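CptN Toxin (Eubacterium rectale DSM 17629, PDB 4RMO) is the toxin of a type III toxin-antitoxin system linked to bacteriophage resistance, probably an RNA-cleaving enzyme held in check by its pseudoknotted antitoxin RNA. Local coordinates at residues Gln90-Tyr99 / Gln143-Leu153. Residues are numbered along the deposited sequence; the frame is centred on the assembly and turned at random.
Sequences QDMFPISDKY and QPDIQKIYERL. With nucleotides of chain B.
C-terminal helix 146-153 packs on strand 93-96 of the antiparallel sheet, where Pro-94 sits against Ile-146, Ile-149, Tyr-150 and Leu-153. Strand and helix axes run nearly parallel, 17° apart and 7.9 Å at closest approach. CB of Pro-94 is directed toward the helix. The ring's CD meets CB of Ile-146, and its CG lies 3.9 Å from CG2 of Ile-149. The Pro-94 and Ile-146 side chains cross at about a right angle. At the far end, Leu-153 divides its two methyls. Its CD1 rests on the strand backbone, 3.5 Å from Ile-95 N, while CD2 reaches OG of Ser-96 and CE2 of Tyr-99. Toward the start of the helix, chi1 of 56° sets CG2 of Ile-146 anti to the carbonyl carbon, which brings this methyl to 3.9 Å from CB of Phe-93. The hydroxyls of Tyr-99 and Tyr-150 are hydrogen-bonded to Asp-16 and Asp-38, respectively.

The loop before the strand binds the antitoxin RNA. OD2 of Asp-91 accepts from N1 of G3 of chain B at 2.8 Å and a nearly straight 175°, and OD1 accepts from N2. Pro-144 CD abuts OD1 of the same carboxylate at 3.7 Å. Gln-90 pairs with U4 of chain B: OE1 accepts from N3, and NE2 donates to O4, 2.7 Å away. NE2 also donates to Asp-91 OD2 from above the carboxylate plane, which ties the two RNA-binding side chains together. The paired bonds match the Watson-Crick edge of guanine and the imide edge of uracil, consistent with base-specific recognition beside an apolar strand-helix interface.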
ATOM      1  N   GLN A  90      -6.347  -0.916 -24.370  1.00 24.03           N
ATOM      2  CA  GLN A  90      -5.915  -1.392 -25.685  1.00 26.34           C
ATOM      3  C   GLN A  90      -5.816  -0.289 -26.736  1.00 27.33           C
ATOM      4  O   GLN A  90      -4.944  -0.331 -27.592  1.00 27.22           O
ATOM      5  CB  GLN A  90      -6.892  -2.466 -26.185  1.00 26.62           C
ATOM      6  CG  GLN A  90      -8.337  -1.997 -26.229  1.00 24.25           C
ATOM      7  CD  GLN A  90      -9.285  -3.069 -26.664  1.00 25.42           C
ATOM      8  OE1 GLN A  90      -9.074  -4.254 -26.405  1.00 27.51           O
ATOM      9  NE2 GLN A  90     -10.398  -2.655 -27.291  1.00 26.35           N
ATOM     10  N   ASP A  91      -6.706   0.707 -26.647  1.00 28.33           N
ATOM     11  CA  ASP A  91      -6.863   1.697 -27.702  1.00 26.39           C
ATOM     12  C   ASP A  91      -6.392   3.055 -27.260  1.00 28.00           C
ATOM     13  O   ASP A  91      -6.824   4.092 -27.780  1.00 29.45           O
ATOM     14  CB  ASP A  91      -8.318   1.768 -28.120  1.00 25.55           C
ATOM     15  CG  ASP A  91      -8.767   0.519 -28.813  1.00 24.96           C
ATOM     16  OD1 ASP A  91      -7.998  -0.032 -29.611  1.00 23.66           O
ATOM     17  OD2 ASP A  91      -9.932   0.102 -28.615  1.00 26.02           O
HETATM   18  N   MSE A  92      -5.508   3.062 -26.293  1.00 26.18           N
HETATM   19  CA  MSE A  92      -4.986   4.333 -25.799  1.00 26.59           C
HETATM   20  C   MSE A  92      -4.154   5.015 -26.850  1.00 24.26           C
HETATM   21  O   MSE A  92      -3.596   4.350 -27.739  1.00 25.16           O
HETATM   22  CB  MSE A  92      -4.127   4.090 -24.576  1.00 27.88           C
HETATM   23  CG  MSE A  92      -2.868   3.290 -24.941  1.00 31.66           C
HETATM   24 SE   MSE A  92      -1.919   2.767 -23.293  1.00 47.41          SE
HETATM   25  CE  MSE A  92      -1.322   4.514 -22.658  1.00 37.26           C
ATOM     26  N   PHE A  93      -3.997   6.327 -26.718  1.00 24.07           N
ATOM     27  CA  PHE A  93      -3.331   7.092 -27.758  1.00 25.62           C
ATOM     28  C   PHE A  93      -2.887   8.430 -27.260  1.00 24.91           C
ATOM     29  O   PHE A  93      -3.343   8.888 -26.220  1.00 29.92           O
ATOM     30  CB  PHE A  93      -4.306   7.315 -28.936  1.00 24.37           C
ATOM     31  CG  PHE A  93      -5.528   8.120 -28.546  1.00 22.51           C
ATOM     32  CD1 PHE A  93      -5.517   9.497 -28.586  1.00 22.98           C
ATOM     33  CD2 PHE A  93      -6.674   7.487 -28.155  1.00 22.36           C
ATOM     34  CE1 PHE A  93      -6.629  10.225 -28.268  1.00 22.95           C
ATOM     35  CE2 PHE A  93      -7.800   8.201 -27.799  1.00 22.97           C
ATOM     36  CZ  PHE A  93      -7.769   9.597 -27.847  1.00 24.73           C
ATOM     37  N   PRO A  94      -1.980   9.070 -27.983  1.00 28.04           N
ATOM     38  CA  PRO A  94      -1.446  10.341 -27.512  1.00 28.53           C
ATOM     39  C   PRO A  94      -2.107  11.540 -28.093  1.00 27.78           C
ATOM     40  O   PRO A  94      -2.677  11.476 -29.163  1.00 27.74           O
ATOM     41  CB  PRO A  94      -0.013  10.298 -27.993  1.00 33.96           C
ATOM     42  CG  PRO A  94      -0.080   9.515 -29.259  1.00 31.48           C
ATOM     43  CD  PRO A  94      -1.227   8.554 -29.128  1.00 30.24           C
ATOM     44  N   ILE A  95      -2.033  12.645 -27.379  1.00 30.99           N
ATOM     45  CA  ILE A  95      -2.690  13.849 -27.799  1.00 33.81           C
ATOM     46  C   ILE A  95      -1.958  15.078 -27.237  1.00 37.83           C
ATOM     47  O   ILE A  95      -1.119  14.950 -26.350  1.00 37.71           O
ATOM     48  CB  ILE A  95      -4.137  13.849 -27.315  1.00 32.31           C
ATOM     49  CG1 ILE A  95      -4.979  14.796 -28.139  1.00 33.06           C
ATOM     50  CG2 ILE A  95      -4.259  14.257 -25.857  1.00 35.40           C
ATOM     51  CD1 ILE A  95      -6.441  14.406 -28.143  1.00 33.67           C
ATOM     52  N   SER A  96      -2.232  16.250 -27.791  1.00 35.32           N
ATOM     53  CA  SER A  96      -1.660  17.488 -27.276  1.00 37.98           C
ATOM     54  C   SER A  96      -2.780  18.390 -26.863  1.00 38.15           C
ATOM     55  O   SER A  96      -3.935  18.182 -27.229  1.00 36.96           O
ATOM     56  CB  SER A  96      -0.782  18.200 -28.345  1.00 39.15           C
ATOM     57  OG  SER A  96      -1.537  18.608 -29.464  1.00 38.88           O
ATOM     58  N   ASP A  97      -2.409  19.415 -26.144  1.00 39.29           N
ATOM     59  CA  ASP A  97      -3.343  20.274 -25.465  1.00 42.02           C
ATOM     60  C   ASP A  97      -4.371  20.926 -26.367  1.00 40.46           C
ATOM     61  O   ASP A  97      -5.509  21.147 -25.954  1.00 39.87           O
ATOM     62  CB  ASP A  97      -2.575  21.364 -24.703  1.00 50.24           C
ATOM     63  CG  ASP A  97      -3.058  21.509 -23.305  1.00 61.51           C
ATOM     64  OD1 ASP A  97      -2.652  20.650 -22.481  1.00 63.04           O
ATOM     65  OD2 ASP A  97      -3.817  22.486 -23.036  1.00 68.53           O
ATOM     66  N   LYS A  98      -3.968  21.319 -27.567  1.00 38.80           N
ATOM     67  CA  LYS A  98      -4.849  22.101 -28.421  1.00 39.45           C
ATOM     68  C   LYS A  98      -6.042  21.269 -28.930  1.00 37.92           C
ATOM     69  O   LYS A  98      -6.997  21.808 -29.452  1.00 32.99           O
ATOM     70  CB  LYS A  98      -4.072  22.676 -29.593  1.00 40.90           C
ATOM     71  CG  LYS A  98      -3.497  21.617 -30.514  1.00 48.80           C
ATOM     72  CD  LYS A  98      -2.948  22.239 -31.791  1.00 51.02           C
ATOM     73  CE  LYS A  98      -2.508  21.142 -32.739  1.00 54.20           C
ATOM     74  NZ  LYS A  98      -2.063  21.691 -34.039  1.00 59.64           N
ATOM     75  N   TYR A  99      -5.937  19.945 -28.822  1.00 32.38           N
ATOM     76  CA  TYR A  99      -6.998  19.079 -29.245  1.00 31.54           C
ATOM     77  C   TYR A  99      -8.034  18.788 -28.160  1.00 28.47           C
ATOM     78  O   TYR A  99      -8.988  18.052 -28.394  1.00 31.58           O
ATOM     79  CB  TYR A  99      -6.395  17.767 -29.775  1.00 35.70           C
ATOM     80  CG  TYR A  99      -5.713  17.872 -31.109  1.00 34.61           C
ATOM     81  CD1 TYR A  99      -6.430  18.170 -32.241  1.00 32.35           C
ATOM     82  CD2 TYR A  99      -4.343  17.638 -31.235  1.00 38.05           C
ATOM     83  CE1 TYR A  99      -5.814  18.267 -33.466  1.00 32.57           C
ATOM     84  CE2 TYR A  99      -3.709  17.699 -32.468  1.00 34.45           C
ATOM     85  CZ  TYR A  99      -4.461  18.012 -33.582  1.00 36.88           C
ATOM     86  OH  TYR A  99      -3.872  18.051 -34.820  1.00 34.82           O
ATOM     87  N   GLN A 143      -5.680  -2.230 -34.833  1.00 33.58           N
ATOM     88  CA  GLN A 143      -5.067  -1.464 -33.812  1.00 35.59           C
ATOM     89  C   GLN A 143      -4.651  -0.071 -34.312  1.00 35.89           C
ATOM     90  O   GLN A 143      -4.033   0.041 -35.356  1.00 40.19           O
ATOM     91  CB  GLN A 143      -3.873  -2.255 -33.404  1.00 37.29           C
ATOM     92  CG  GLN A 143      -3.256  -1.741 -32.181  1.00 48.10           C
ATOM     93  CD  GLN A 143      -3.018  -2.871 -31.240  1.00 50.96           C
ATOM     94  OE1 GLN A 143      -1.897  -3.345 -31.151  1.00 64.39           O
ATOM     95  NE2 GLN A 143      -4.066  -3.322 -30.550  1.00 50.40           N
ATOM     96  N   PRO A 144      -4.975   0.993 -33.574  1.00 31.00           N
ATOM     97  CA  PRO A 144      -4.571   2.338 -34.018  1.00 30.38           C
ATOM     98  C   PRO A 144      -3.086   2.463 -34.156  1.00 30.33           C
ATOM     99  O   PRO A 144      -2.349   1.887 -33.350  1.00 29.33           O
ATOM    100  CB  PRO A 144      -5.024   3.261 -32.900  1.00 28.53           C
ATOM    101  CG  PRO A 144      -5.676   2.442 -31.899  1.00 30.70           C
ATOM    102  CD  PRO A 144      -5.788   1.022 -32.372  1.00 32.52           C
ATOM    103  N   ASP A 145      -2.657   3.304 -35.098  1.00 34.35           N
ATOM    104  CA  ASP A 145      -1.233   3.571 -35.346  1.00 31.91           C
ATOM    105  C   ASP A 145      -0.780   4.727 -34.510  1.00 31.97           C
ATOM    106  O   ASP A 145      -0.681   5.877 -34.958  1.00 28.25           O
ATOM    107  CB  ASP A 145      -1.007   3.831 -36.833  1.00 36.54           C
ATOM    108  CG  ASP A 145       0.469   3.882 -37.212  1.00 39.97           C
ATOM    109  OD1 ASP A 145       1.369   3.950 -36.342  1.00 39.11           O
ATOM    110  OD2 ASP A 145       0.706   3.920 -38.413  1.00 45.91           O
ATOM    111  N   ILE A 146      -0.554   4.421 -33.247  1.00 32.66           N
ATOM    112  CA  ILE A 146      -0.189   5.465 -32.288  1.00 36.27           C
ATOM    113  C   ILE A 146       1.228   6.032 -32.516  1.00 34.91           C
ATOM    114  O   ILE A 146       1.476   7.213 -32.203  1.00 30.88           O
ATOM    115  CB  ILE A 146      -0.340   4.995 -30.830  1.00 37.49           C
ATOM    116  CG1 ILE A 146       0.472   3.724 -30.556  1.00 39.77           C
ATOM    117  CG2 ILE A 146      -1.804   4.741 -30.531  1.00 38.80           C
ATOM    118  CD1 ILE A 146       0.593   3.412 -29.072  1.00 46.12           C
ATOM    119  N   GLN A 147       2.110   5.237 -33.115  1.00 35.02           N
ATOM    120  CA  GLN A 147       3.430   5.761 -33.511  1.00 41.88           C
ATOM    121  C   GLN A 147       3.278   6.942 -34.514  1.00 36.13           C
ATOM    122  O   GLN A 147       3.863   8.014 -34.348  1.00 35.40           O
ATOM    123  CB  GLN A 147       4.301   4.644 -34.099  1.00 52.36           C
ATOM    124  CG  GLN A 147       5.764   5.014 -34.337  1.00 67.29           C
ATOM    125  CD  GLN A 147       6.481   5.539 -33.079  1.00 89.00           C
ATOM    126  OE1 GLN A 147       6.119   5.201 -31.931  1.00107.15           O
ATOM    127  NE2 GLN A 147       7.529   6.345 -33.293  1.00 90.38           N
ATOM    128  N   LYS A 148       2.453   6.754 -35.512  1.00 32.17           N
ATOM    129  CA  LYS A 148       2.226   7.799 -36.485  1.00 39.59           C
ATOM    130  C   LYS A 148       1.663   9.063 -35.815  1.00 37.90           C
ATOM    131  O   LYS A 148       2.154  10.169 -36.055  1.00 40.60           O
ATOM    132  CB  LYS A 148       1.274   7.297 -37.574  1.00 42.99           C
ATOM    133  CG  LYS A 148       1.106   8.251 -38.740  1.00 45.21           C
ATOM    134  CD  LYS A 148       0.263   7.605 -39.826  1.00 50.43           C
ATOM    135  CE  LYS A 148      -0.624   8.666 -40.460  1.00 52.51           C
ATOM    136  NZ  LYS A 148      -1.129   8.289 -41.808  1.00 56.41           N
ATOM    137  N   ILE A 149       0.673   8.882 -34.933  1.00 38.72           N
ATOM    138  CA  ILE A 149       0.086  10.026 -34.201  1.00 36.21           C
ATOM    139  C   ILE A 149       1.123  10.713 -33.329  1.00 32.80           C
ATOM    140  O   ILE A 149       1.241  11.937 -33.328  1.00 34.00           O
ATOM    141  CB  ILE A 149      -1.107   9.601 -33.317  1.00 36.53           C
ATOM    142  CG1 ILE A 149      -2.235   9.025 -34.178  1.00 39.05           C
ATOM    143  CG2 ILE A 149      -1.636  10.817 -32.571  1.00 37.28           C
ATOM    144  CD1 ILE A 149      -3.269   8.254 -33.394  1.00 36.41           C
ATOM    145  N   TYR A 150       1.888   9.911 -32.609  1.00 30.12           N
ATOM    146  CA  TYR A 150       2.926  10.431 -31.734  1.00 31.81           C
ATOM    147  C   TYR A 150       3.932  11.305 -32.505  1.00 36.51           C
ATOM    148  O   TYR A 150       4.247  12.409 -32.081  1.00 33.44           O
ATOM    149  CB  TYR A 150       3.649   9.259 -31.083  1.00 34.97           C
ATOM    150  CG  TYR A 150       4.634   9.565 -29.989  1.00 35.99           C
ATOM    151  CD1 TYR A 150       4.238  10.199 -28.829  1.00 39.22           C
ATOM    152  CD2 TYR A 150       5.950   9.104 -30.058  1.00 41.41           C
ATOM    153  CE1 TYR A 150       5.128  10.422 -27.797  1.00 45.55           C
ATOM    154  CE2 TYR A 150       6.852   9.307 -29.025  1.00 39.53           C
ATOM    155  CZ  TYR A 150       6.436   9.972 -27.903  1.00 42.46           C
ATOM    156  OH  TYR A 150       7.301  10.190 -26.869  1.00 44.28           O
ATOM    157  N   GLU A 151       4.384  10.827 -33.658  1.00 39.08           N
ATOM    158  CA  GLU A 151       5.334  11.620 -34.498  1.00 44.79           C
ATOM    159  C   GLU A 151       4.684  12.885 -35.021  1.00 41.53           C
ATOM    160  O   GLU A 151       5.284  13.943 -34.976  1.00 43.02           O
ATOM    161  CB  GLU A 151       5.874  10.764 -35.660  1.00 47.25           C
ATOM    162  CG  GLU A 151       6.722   9.610 -35.113  1.00 49.52           C
ATOM    163  CD  GLU A 151       7.211   8.646 -36.169  1.00 56.51           C
ATOM    164  OE1 GLU A 151       6.730   8.717 -37.326  1.00 68.41           O
ATOM    165  OE2 GLU A 151       8.069   7.812 -35.838  1.00 51.73           O
ATOM    166  N   ARG A 152       3.429  12.798 -35.464  1.00 43.51           N
ATOM    167  CA  ARG A 152       2.744  14.012 -35.920  1.00 44.45           C
ATOM    168  C   ARG A 152       2.680  15.053 -34.824  1.00 45.46           C
ATOM    169  O   ARG A 152       2.880  16.246 -35.090  1.00 49.27           O
ATOM    170  CB  ARG A 152       1.353  13.695 -36.431  1.00 47.06           C
ATOM    171  CG  ARG A 152       0.687  14.800 -37.236  1.00 52.41           C
ATOM    172  CD  ARG A 152      -0.046  14.252 -38.467  1.00 57.61           C
ATOM    173  NE  ARG A 152      -1.209  14.971 -39.024  1.00 55.90           N
ATOM    174  CZ  ARG A 152      -1.530  16.254 -38.852  1.00 48.36           C
ATOM    175  NH1 ARG A 152      -0.791  17.086 -38.130  1.00 56.32           N
ATOM    176  NH2 ARG A 152      -2.619  16.697 -39.428  1.00 46.82           N
ATOM    177  N   LEU A 153       2.453  14.610 -33.582  1.00 43.95           N
ATOM    178  CA  LEU A 153       2.349  15.554 -32.458  1.00 45.93           C
ATOM    179  C   LEU A 153       3.677  16.247 -32.186  1.00 46.03           C
ATOM    180  O   LEU A 153       3.691  17.416 -31.857  1.00 44.11           O
ATOM    181  CB  LEU A 153       1.827  14.878 -31.174  1.00 43.12           C
ATOM    182  CG  LEU A 153       0.396  14.320 -31.258  1.00 42.54           C
ATOM    183  CD1 LEU A 153       0.105  13.465 -30.046  1.00 41.54           C
ATOM    184  CD2 LEU A 153      -0.629  15.449 -31.393  1.00 38.92           C
TER
ATOM    185  P     G B   3     -17.036  -6.707 -33.220  1.00 32.89           P
ATOM    186  OP1   G B   3     -17.708  -7.966 -33.463  1.00 36.37           O
ATOM    187  OP2   G B   3     -17.103  -6.099 -31.852  1.00 31.52           O
ATOM    188  O5'   G B   3     -15.486  -6.752 -33.533  1.00 30.43           O
ATOM    189  C5'   G B   3     -14.991  -7.143 -34.817  1.00 32.62           C
ATOM    190  C4'   G B   3     -13.539  -6.729 -34.946  1.00 32.07           C
ATOM    191  O4'   G B   3     -13.459  -5.280 -34.827  1.00 29.92           O
ATOM    192  C3'   G B   3     -12.600  -7.251 -33.872  1.00 31.62           C
ATOM    193  O3'   G B   3     -12.052  -8.526 -34.210  1.00 35.57           O
ATOM    194  C2'   G B   3     -11.500  -6.204 -33.886  1.00 29.39           C
ATOM    195  O2'   G B   3     -10.540  -6.403 -34.901  1.00 28.30           O
ATOM    196  C1'   G B   3     -12.299  -4.923 -34.109  1.00 29.40           C
ATOM    197  N9    G B   3     -12.707  -4.287 -32.858  1.00 27.61           N
ATOM    198  C8    G B   3     -13.864  -4.509 -32.159  1.00 27.37           C
ATOM    199  N7    G B   3     -13.923  -3.843 -31.039  1.00 30.42           N
ATOM    200  C5    G B   3     -12.742  -3.116 -31.010  1.00 24.79           C
ATOM    201  C6    G B   3     -12.253  -2.211 -30.047  1.00 23.02           C
ATOM    202  O6    G B   3     -12.801  -1.819 -29.016  1.00 22.62           O
ATOM    203  N1    G B   3     -11.008  -1.702 -30.406  1.00 22.31           N
ATOM    204  C2    G B   3     -10.308  -2.056 -31.529  1.00 23.33           C
ATOM    205  N2    G B   3      -9.106  -1.485 -31.684  1.00 24.72           N
ATOM    206  N3    G B   3     -10.754  -2.908 -32.435  1.00 25.93           N
ATOM    207  C4    G B   3     -11.977  -3.384 -32.121  1.00 25.58           C
ATOM    208  P     U B   4     -12.542  -9.871 -33.479  1.00 35.37           P
ATOM    209  OP1   U B   4     -12.489 -10.916 -34.517  1.00 36.42           O
ATOM    210  OP2   U B   4     -13.797  -9.600 -32.737  1.00 32.85           O
ATOM    211  O5'   U B   4     -11.441 -10.095 -32.349  1.00 34.54           O
ATOM    212  C5'   U B   4     -10.055 -10.252 -32.700  1.00 37.86           C
ATOM    213  C4'   U B   4      -9.234 -10.434 -31.446  1.00 42.08           C
ATOM    214  O4'   U B   4      -9.154  -9.149 -30.752  1.00 38.16           O
ATOM    215  C3'   U B   4      -9.786 -11.421 -30.414  1.00 42.06           C
ATOM    216  O3'   U B   4      -8.744 -11.928 -29.580  1.00 46.63           O
ATOM    217  C2'   U B   4     -10.587 -10.514 -29.487  1.00 37.94           C
ATOM    218  O2'   U B   4     -10.826 -11.008 -28.186  1.00 34.17           O
ATOM    219  C1'   U B   4      -9.668  -9.296 -29.438  1.00 38.29           C
ATOM    220  N1    U B   4     -10.332  -8.052 -29.069  1.00 34.98           N
ATOM    221  C2    U B   4      -9.775  -7.293 -28.064  1.00 31.44           C
ATOM    222  O2    U B   4      -8.755  -7.608 -27.488  1.00 37.55           O
ATOM    223  N3    U B   4     -10.458  -6.142 -27.766  1.00 32.51           N
ATOM    224  C4    U B   4     -11.624  -5.692 -28.356  1.00 32.83           C
ATOM    225  O4    U B   4     -12.090  -4.609 -28.022  1.00 37.34           O
ATOM    226  C5    U B   4     -12.132  -6.537 -29.392  1.00 32.46           C
ATOM    227  C6    U B   4     -11.484  -7.656 -29.709  1.00 33.43           C
TER